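Long-range contacts in polyphosphate kinase (Porphyromonas gingivalis, PDB 2O8R), which probably catalyses the reversible, magnesium-dependent transfer of the terminal phosphate of ATP onto a growing chain of inorganic polyphosphate: residues A[189-194]-A[303-308]; A[233-238]-A[266-271]; A[444-449]-A[489-494]. The protein carries 3 engineered substitutions. All blocks are in the same frame, centred on the assembly; numbering follows the deposited sequence.

Contact 1 of 3, residues A[189-194]-A[303-308]; sequences LPRFVE and LQDLAM
Arg191 reaches Asp305 through NH1, which donates a 2.7 Å hydrogen bond to OD2 as part of a salt bridge. The N-H...O angle of 149° shows a moderately bent bond. OD2 lies in the guanidinium plane, but the carboxylate plane stands perpendicular to it, and NH1 arrives on the anti side of OD2, 34° out of the carboxylate plane; the grip therefore runs through one oxygen rather than as a paired, two-oxygen clasp. Arginine suits the site because its several N-H groups can serve different partners: NH2 makes a salt bridge with Glu210 and a hydrogen bond to Val301 O.

Beside the ion pair, Phe192 lays its ring against the same short turn. Its CE2 edge faces Asp305 O, where the slightly positive rim of an aromatic ring is at home, and CZ touches Leu306 CD2 at 3.5 Å. Residues 303-308 form a 3-10 segment, with Asp305 O accepting the i+3 bond from Met308 N (2.8 Å). The other partner, strand 192-195, is an outermost strand of a three-stranded mixed sheet in the region assigned to the middle domain. Arg191 and Val193 on either side pair with Leu209 and Ser207, while Phe192 N uses a water, at 3.2 Å, as acceptor; that water donates in turn to Met308 O at 3.0 Å, bridging the two backbones.

Behind this shell, CG of Arg191, anti to its backbone N (chi1 -176°), sits 4.0 Å above the plane of the Phe192 ring, over its centre. Phe208, on the adjoining strand 204-208, meets the Phe192 ring edge-to-face. Leu306 also packs on Tyr98 and Phe102 of helix 83-112 and on Leu42 of helix 35-63.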
# COMPACT_ATOMS: atom_id res chain seq x y z
N LEU A 189 10.25 5.26 11.23
CA LEU A 189 10.07 4.81 12.61
C LEU A 189 8.66 5.15 13.09
O LEU A 189 7.99 5.99 12.49
CB LEU A 189 11.10 5.48 13.51
CG LEU A 189 12.55 5.00 13.46
CD1 LEU A 189 13.28 5.60 14.63
CD2 LEU A 189 12.61 3.50 13.53
N PRO A 190 8.19 4.50 14.16
CA PRO A 190 6.88 4.89 14.64
C PRO A 190 6.93 6.19 15.44
O PRO A 190 7.98 6.54 16.00
CB PRO A 190 6.50 3.73 15.57
CG PRO A 190 7.79 3.24 16.07
CD PRO A 190 8.78 3.42 14.96
N ARG A 191 5.80 6.90 15.47
CA ARG A 191 5.68 8.14 16.24
C ARG A 191 5.85 7.81 17.70
O ARG A 191 6.49 8.55 18.45
CB ARG A 191 4.31 8.77 16.01
CG ARG A 191 4.11 10.12 16.69
CD ARG A 191 5.10 11.17 16.19
NE ARG A 191 5.03 12.40 16.99
CZ ARG A 191 4.17 13.39 16.80
NH1 ARG A 191 3.27 13.34 15.82
NH2 ARG A 191 4.20 14.45 17.58
N PHE A 192 5.28 6.67 18.10
CA PHE A 192 5.34 6.20 19.48
C PHE A 192 6.23 4.98 19.61
O PHE A 192 6.07 4.00 18.88
CB PHE A 192 3.94 5.93 20.00
CG PHE A 192 3.04 7.12 19.88
CD1 PHE A 192 3.20 8.21 20.72
CD2 PHE A 192 2.05 7.16 18.90
CE1 PHE A 192 2.39 9.32 20.60
CE2 PHE A 192 1.24 8.26 18.78
CZ PHE A 192 1.41 9.35 19.63
N VAL A 193 7.20 5.07 20.53
CA VAL A 193 8.22 4.06 20.71
C VAL A 193 7.99 3.40 22.07
O VAL A 193 8.01 4.08 23.10
CB VAL A 193 9.65 4.69 20.63
CG1 VAL A 193 10.75 3.63 20.77
CG2 VAL A 193 9.81 5.41 19.33
N GLU A 194 7.72 2.09 22.06
CA GLU A 194 7.51 1.32 23.28
C GLU A 194 8.85 1.06 23.96
O GLU A 194 9.85 0.81 23.29
CB GLU A 194 6.83 -0.01 22.97
CG GLU A 194 6.26 -0.75 24.20
CD GLU A 194 5.85 -2.21 23.90
OE1 GLU A 194 6.26 -2.77 22.85
OE2 GLU A 194 5.13 -2.80 24.73
N LEU A 303 -0.87 15.72 15.95
CA LEU A 303 -1.41 14.72 16.86
C LEU A 303 -2.44 13.79 16.24
O LEU A 303 -3.09 13.03 16.95
CB LEU A 303 -1.95 15.38 18.11
CG LEU A 303 -0.86 15.83 19.07
CD1 LEU A 303 -1.50 16.60 20.20
CD2 LEU A 303 -0.11 14.62 19.60
N GLN A 304 -2.60 13.83 14.92
CA GLN A 304 -3.46 12.88 14.24
C GLN A 304 -2.79 11.52 14.29
O GLN A 304 -3.44 10.49 14.07
CB GLN A 304 -3.73 13.28 12.79
CG GLN A 304 -2.51 13.76 12.01
CD GLN A 304 -2.42 15.27 12.04
OE1 GLN A 304 -2.28 15.87 13.10
NE2 GLN A 304 -2.52 15.89 10.88
N ASP A 305 -1.49 11.53 14.61
CA ASP A 305 -0.71 10.31 14.85
C ASP A 305 -1.15 9.58 16.11
O ASP A 305 -0.67 8.48 16.37
CB ASP A 305 0.78 10.61 14.97
CG ASP A 305 1.38 11.18 13.70
OD1 ASP A 305 0.74 11.10 12.63
OD2 ASP A 305 2.51 11.71 13.78
N LEU A 306 -2.04 10.19 16.90
CA LEU A 306 -2.59 9.50 18.07
C LEU A 306 -3.31 8.21 17.66
O LEU A 306 -3.39 7.27 18.44
CB LEU A 306 -3.49 10.41 18.91
CG LEU A 306 -2.79 11.47 19.78
CD1 LEU A 306 -3.77 12.13 20.71
CD2 LEU A 306 -1.63 10.90 20.59
N ALA A 307 -3.79 8.18 16.43
CA ALA A 307 -4.42 6.99 15.86
C ALA A 307 -3.46 5.81 15.82
O ALA A 307 -3.88 4.67 15.68
CB ALA A 307 -4.95 7.29 14.46
N MSE A 308 -2.17 6.10 15.96
CA MSE A 308 -1.11 5.10 15.94
C MSE A 308 -0.64 4.70 17.32
O MSE A 308 0.28 3.89 17.46
CB MSE A 308 0.11 5.60 15.14
CG MSE A 308 -0.09 5.67 13.63
SE MSE A 308 -0.75 3.99 12.86
CE MSE A 308 0.79 2.82 13.15
O HOH W 1 3.03 4.81 16.70

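Contact 2 of 3, residues A[233-238]-A[266-271]; sequences KVSRDA and PTRFMY
Lys233 with Met270 and Ser235 with Arg268 are hydrogen-bonded pairs of two antiparallel strands, Val234 with Phe269 is the non-hydrogen-bonded pair between them, and the strand axes pass 4.6 Å apart. These strands, 225-235 and 268-272, are neighbours in the mixed six-stranded sheet of the region assigned to the middle domain. The first pair is closed by Met270 N to Lys233 O at 2.7 Å and by Lys233 N to Met270 O at 2.9 Å. At Ser235 the ladder is irregular: Thr267 and Arg268 both stand opposite it, a classic beta bulge, and Ser235 N approaches Arg268 O from above the carbonyl plane.

On the sheet face bearing Val234 and Phe269 the contact is apolar. Val234 CB lies 3.9 Å from Phe269 CD1. Branched valine serves two further neighbours: CG2, anti to the backbone N, lies alongside the Pro266 ring, 4.1 Å from Pro266 CB, and CG1 covers part of a face of the Arg236 guanidinium, offset toward its rim.

The other face carries the polar groups of Lys233, Ser235 and Arg268, with Met270, a selenomethionine, beside the lysine methylenes. Arg268 bends at chi3 (70°), and NE donates a 3.2 Å hydrogen bond to Ser235 OG, which lies tilted from the guanidinium plane. The long lysine chain crosses beside it, bringing CE to 3.5 Å from Arg268 NH2.

Lys233 NZ and Arg268 NH2 are like charges only 4.1 Å apart. Glu50 of helix 35-63 reconciles them: its OE1 forms salt bridges with both, and its OE2 is hydrogen-bonded to Ser235 OG. Such a cationic pair would be expected to keep Glu50 ionised, so that one carboxylate ties the helix to both strands while offsetting the repulsion between them.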
# COMPACT_ATOMS: atom_id res chain seq x y z
N LYS A 233 5.51 22.49 12.53
CA LYS A 233 4.71 21.82 11.52
C LYS A 233 4.18 22.89 10.57
O LYS A 233 3.75 23.96 11.01
CB LYS A 233 3.55 21.10 12.20
CG LYS A 233 2.44 20.60 11.28
CD LYS A 233 1.30 20.01 12.11
CE LYS A 233 0.01 19.90 11.33
NZ LYS A 233 0.05 18.82 10.31
N VAL A 234 4.23 22.62 9.28
CA VAL A 234 3.63 23.52 8.31
C VAL A 234 2.61 22.75 7.49
O VAL A 234 2.87 21.63 7.09
CB VAL A 234 4.71 24.20 7.40
CG1 VAL A 234 5.69 23.19 6.86
CG2 VAL A 234 4.08 24.99 6.27
N SER A 235 1.42 23.32 7.31
CA SER A 235 0.49 22.81 6.30
C SER A 235 0.62 23.72 5.10
O SER A 235 0.70 24.94 5.26
CB SER A 235 -0.96 22.84 6.79
OG SER A 235 -1.10 22.33 8.10
N ARG A 236 0.65 23.15 3.90
CA ARG A 236 0.61 23.97 2.68
C ARG A 236 -0.33 23.41 1.62
O ARG A 236 -0.75 22.25 1.71
CB ARG A 236 2.01 24.23 2.12
CG ARG A 236 2.89 23.01 1.96
CD ARG A 236 4.24 23.43 1.43
NE ARG A 236 4.83 24.48 2.25
CZ ARG A 236 6.04 24.40 2.80
NH1 ARG A 236 6.78 23.33 2.59
NH2 ARG A 236 6.51 25.39 3.54
N ASP A 237 -0.67 24.24 0.62
CA ASP A 237 -1.58 23.88 -0.48
C ASP A 237 -1.08 22.70 -1.32
O ASP A 237 -1.88 21.88 -1.79
CB ASP A 237 -1.89 25.09 -1.37
CG ASP A 237 -0.67 25.57 -2.17
OD1 ASP A 237 0.45 25.56 -1.63
OD2 ASP A 237 -0.85 25.96 -3.34
N ALA A 238 0.24 22.63 -1.52
CA ALA A 238 0.95 21.48 -2.08
C ALA A 238 2.45 21.59 -1.75
O ALA A 238 2.94 22.68 -1.50
CB ALA A 238 0.74 21.39 -3.59
N PRO A 266 1.91 28.10 2.16
CA PRO A 266 1.83 27.73 3.57
C PRO A 266 0.55 28.26 4.21
O PRO A 266 0.53 29.41 4.64
CB PRO A 266 3.05 28.41 4.20
CG PRO A 266 4.00 28.59 3.09
CD PRO A 266 3.17 28.80 1.85
N THR A 267 -0.50 27.44 4.28
CA THR A 267 -1.77 27.84 4.90
C THR A 267 -1.65 27.97 6.42
O THR A 267 -2.35 28.76 7.06
CB THR A 267 -2.91 26.83 4.65
OG1 THR A 267 -2.82 25.77 5.61
CG2 THR A 267 -2.85 26.26 3.24
N ARG A 268 -0.77 27.15 6.98
CA ARG A 268 -0.57 27.10 8.41
C ARG A 268 0.92 26.94 8.70
O ARG A 268 1.64 26.26 7.95
CB ARG A 268 -1.35 25.91 8.97
CG ARG A 268 -1.47 25.86 10.48
CD ARG A 268 -2.65 25.01 10.92
NE ARG A 268 -2.48 23.58 10.67
CZ ARG A 268 -3.36 22.65 11.03
NH1 ARG A 268 -4.48 23.00 11.64
NH2 ARG A 268 -3.12 21.37 10.77
N PHE A 269 1.39 27.61 9.75
CA PHE A 269 2.69 27.28 10.34
C PHE A 269 2.53 27.22 11.86
O PHE A 269 2.38 28.24 12.52
CB PHE A 269 3.78 28.27 9.94
CG PHE A 269 5.15 27.90 10.46
CD1 PHE A 269 5.99 27.09 9.72
CD2 PHE A 269 5.58 28.35 11.71
CE1 PHE A 269 7.24 26.73 10.20
CE2 PHE A 269 6.83 28.01 12.20
CZ PHE A 269 7.66 27.19 11.45
N MSE A 270 2.58 26.01 12.39
CA MSE A 270 2.21 25.76 13.77
C MSE A 270 3.46 25.39 14.56
O MSE A 270 4.31 24.65 14.06
CB MSE A 270 1.19 24.63 13.79
CG MSE A 270 0.63 24.23 15.13
SE MSE A 270 -0.34 22.59 14.79
CE MSE A 270 -0.74 21.99 16.61
N TYR A 271 3.57 25.90 15.78
CA TYR A 271 4.78 25.67 16.57
C TYR A 271 4.49 25.69 18.06
O TYR A 271 3.53 26.32 18.50
CB TYR A 271 5.86 26.70 16.24
CG TYR A 271 5.45 28.13 16.50
CD1 TYR A 271 5.74 28.74 17.71
CD2 TYR A 271 4.76 28.87 15.54
CE1 TYR A 271 5.37 30.05 17.97
CE2 TYR A 271 4.38 30.18 15.78
CZ TYR A 271 4.68 30.76 17.00
OH TYR A 271 4.31 32.06 17.25

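Contact 3 of 3, residues A[444-449]-A[489-494]; sequences LILYHT and DVYRLF
Leu444 and Leu446 lie on the same side of strand 444-447 and press against helix 489-494, a helix-on-sheet layer in the alpha/beta domain assigned to the PLD clan. The strand belongs to a mixed sheet, next to strands 370-377 and 457-462; the axes of strand 444-447 and helix 489-494 are 106° apart in direction and come within 9.4 Å.

Purely aliphatic contact comes from Leu444 and Val490, whose side chains slide past each other in opposite directions. Leu444 CD1 meets Val490 CG1 at 3.7 Å. The second branch, CD2, comes as close to the backbone at Tyr491 CA, so the two branches of the leucine let it touch Val490 and Tyr491 at once. Beta-branched valine offers CG1 to CB of Leu444 as well, at 3.8 Å.

Contacts with aromatic rings complete the interface. Leu444 CB lies 3.9 Å from Phe494 CE2, one helical turn after Val490, and the Phe494 ring also meets that of Phe403, extending the apolar layer along the sheet. Phenylalanine suits this buried position, being large and wholly apolar. Tyr491, partly exposed, has Pro455 as a further neighbour. Its side chain crosses that of Leu446 at about a right angle, and Leu446 CD1 touches the ring edge in its plane, 3.8 Å from Tyr491 CD1.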
# COMPACT_ATOMS: atom_id res chain seq x y z
N LEU A 444 -25.51 -2.43 -11.45
CA LEU A 444 -26.57 -2.92 -12.32
C LEU A 444 -26.21 -4.25 -12.92
O LEU A 444 -25.20 -4.36 -13.60
CB LEU A 444 -26.83 -1.94 -13.46
CG LEU A 444 -27.94 -2.32 -14.43
CD1 LEU A 444 -29.31 -2.33 -13.74
CD2 LEU A 444 -27.93 -1.37 -15.59
N ILE A 445 -27.06 -5.24 -12.68
CA ILE A 445 -26.89 -6.55 -13.30
C ILE A 445 -28.04 -6.77 -14.28
O ILE A 445 -29.20 -6.72 -13.88
CB ILE A 445 -26.86 -7.68 -12.26
CG1 ILE A 445 -25.68 -7.50 -11.32
CG2 ILE A 445 -26.73 -9.00 -12.94
CD1 ILE A 445 -25.92 -8.09 -9.98
N LEU A 446 -27.71 -6.99 -15.55
CA LEU A 446 -28.74 -7.17 -16.59
C LEU A 446 -28.82 -8.61 -17.11
O LEU A 446 -27.80 -9.26 -17.40
CB LEU A 446 -28.54 -6.19 -17.75
CG LEU A 446 -28.67 -4.68 -17.48
CD1 LEU A 446 -28.20 -3.90 -18.69
CD2 LEU A 446 -30.09 -4.25 -17.08
N TYR A 447 -30.05 -9.10 -17.22
CA TYR A 447 -30.29 -10.43 -17.75
C TYR A 447 -30.42 -10.38 -19.26
O TYR A 447 -30.76 -9.33 -19.82
CB TYR A 447 -31.58 -10.98 -17.16
CG TYR A 447 -31.47 -11.34 -15.70
CD1 TYR A 447 -30.45 -12.14 -15.23
CD2 TYR A 447 -32.42 -10.89 -14.79
CE1 TYR A 447 -30.36 -12.47 -13.89
CE2 TYR A 447 -32.35 -11.22 -13.45
CZ TYR A 447 -31.32 -12.00 -13.00
OH TYR A 447 -31.27 -12.32 -11.65
N HIS A 448 -30.13 -11.50 -19.91
CA HIS A 448 -30.44 -11.67 -21.33
C HIS A 448 -31.96 -11.61 -21.48
O HIS A 448 -32.69 -12.30 -20.76
CB HIS A 448 -29.93 -13.00 -21.86
CG HIS A 448 -28.45 -13.05 -22.08
ND1 HIS A 448 -27.63 -13.92 -21.40
CD2 HIS A 448 -27.65 -12.36 -22.92
CE1 HIS A 448 -26.38 -13.76 -21.81
NE2 HIS A 448 -26.37 -12.81 -22.73
N THR A 449 -32.42 -10.77 -22.40
CA THR A 449 -33.85 -10.60 -22.68
C THR A 449 -34.00 -10.49 -24.19
O THR A 449 -33.09 -10.00 -24.86
CB THR A 449 -34.40 -9.31 -22.03
OG1 THR A 449 -33.58 -8.19 -22.39
CG2 THR A 449 -34.45 -9.45 -20.51
N ASP A 489 -34.55 2.39 -15.17
CA ASP A 489 -34.07 3.74 -14.95
C ASP A 489 -32.56 3.75 -14.81
O ASP A 489 -31.88 4.59 -15.40
CB ASP A 489 -34.73 4.32 -13.71
CG ASP A 489 -36.11 4.88 -13.99
OD1 ASP A 489 -36.46 4.99 -15.19
OD2 ASP A 489 -36.83 5.24 -13.03
N VAL A 490 -32.06 2.79 -14.03
CA VAL A 490 -30.63 2.60 -13.85
C VAL A 490 -30.01 2.20 -15.19
O VAL A 490 -28.96 2.73 -15.59
CB VAL A 490 -30.35 1.54 -12.76
CG1 VAL A 490 -28.88 1.17 -12.73
CG2 VAL A 490 -30.78 2.04 -11.39
N TYR A 491 -30.69 1.28 -15.88
CA TYR A 491 -30.30 0.89 -17.23
C TYR A 491 -30.08 2.11 -18.12
O TYR A 491 -29.03 2.28 -18.74
CB TYR A 491 -31.38 0.01 -17.85
CG TYR A 491 -31.23 -0.13 -19.35
CD1 TYR A 491 -30.31 -1.03 -19.88
CD2 TYR A 491 -31.99 0.63 -20.23
CE1 TYR A 491 -30.15 -1.16 -21.24
CE2 TYR A 491 -31.84 0.50 -21.59
CZ TYR A 491 -30.91 -0.40 -22.09
OH TYR A 491 -30.73 -0.54 -23.45
N ARG A 492 -31.10 2.96 -18.15
CA ARG A 492 -31.10 4.17 -18.94
C ARG A 492 -30.03 5.14 -18.47
O ARG A 492 -29.36 5.77 -19.30
CB ARG A 492 -32.47 4.85 -18.89
CG ARG A 492 -32.55 6.11 -19.69
CD ARG A 492 -33.91 6.77 -19.58
NE ARG A 492 -34.80 6.38 -20.66
CZ ARG A 492 -35.99 5.83 -20.48
NH1 ARG A 492 -36.45 5.60 -19.26
NH2 ARG A 492 -36.73 5.50 -21.53
N LEU A 493 -29.86 5.26 -17.16
CA LEU A 493 -28.83 6.13 -16.59
C LEU A 493 -27.44 5.78 -17.13
O LEU A 493 -26.70 6.66 -17.58
CB LEU A 493 -28.82 6.08 -15.07
CG LEU A 493 -27.73 6.87 -14.33
CD1 LEU A 493 -27.72 8.35 -14.71
CD2 LEU A 493 -27.84 6.68 -12.81
N PHE A 494 -27.09 4.49 -17.11
CA PHE A 494 -25.76 4.10 -17.53
C PHE A 494 -25.52 4.32 -19.02
O PHE A 494 -24.41 4.60 -19.44
CB PHE A 494 -25.45 2.67 -17.16
CG PHE A 494 -25.02 2.49 -15.73
CD1 PHE A 494 -23.76 2.89 -15.32
CD2 PHE A 494 -25.86 1.88 -14.80
CE1 PHE A 494 -23.34 2.70 -14.01
CE2 PHE A 494 -25.44 1.69 -13.48
CZ PHE A 494 -24.19 2.10 -13.09

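Contacts 1 and 2 share the middle-domain region and both lean on helix 35-63, with centres 20 Å apart. In sequence, contact 2 falls wholly between the two halves of contact 1: the chain passes through 189-194, forms the 233-238 and 266-271 pairing in a six-stranded sheet, then returns as 303-308 to the edge of a different, three-stranded sheet. The two meet where Gln304 packs near Lys233. Contact 3 follows later, in C-terminal domain 1, about 48 Å from either centre and on the opposite side of the chain's centre. Contacts 1 and 2 thus tie two sheets of the middle-domain region to a shared helix, while contact 3 belongs to the packing of a different domain.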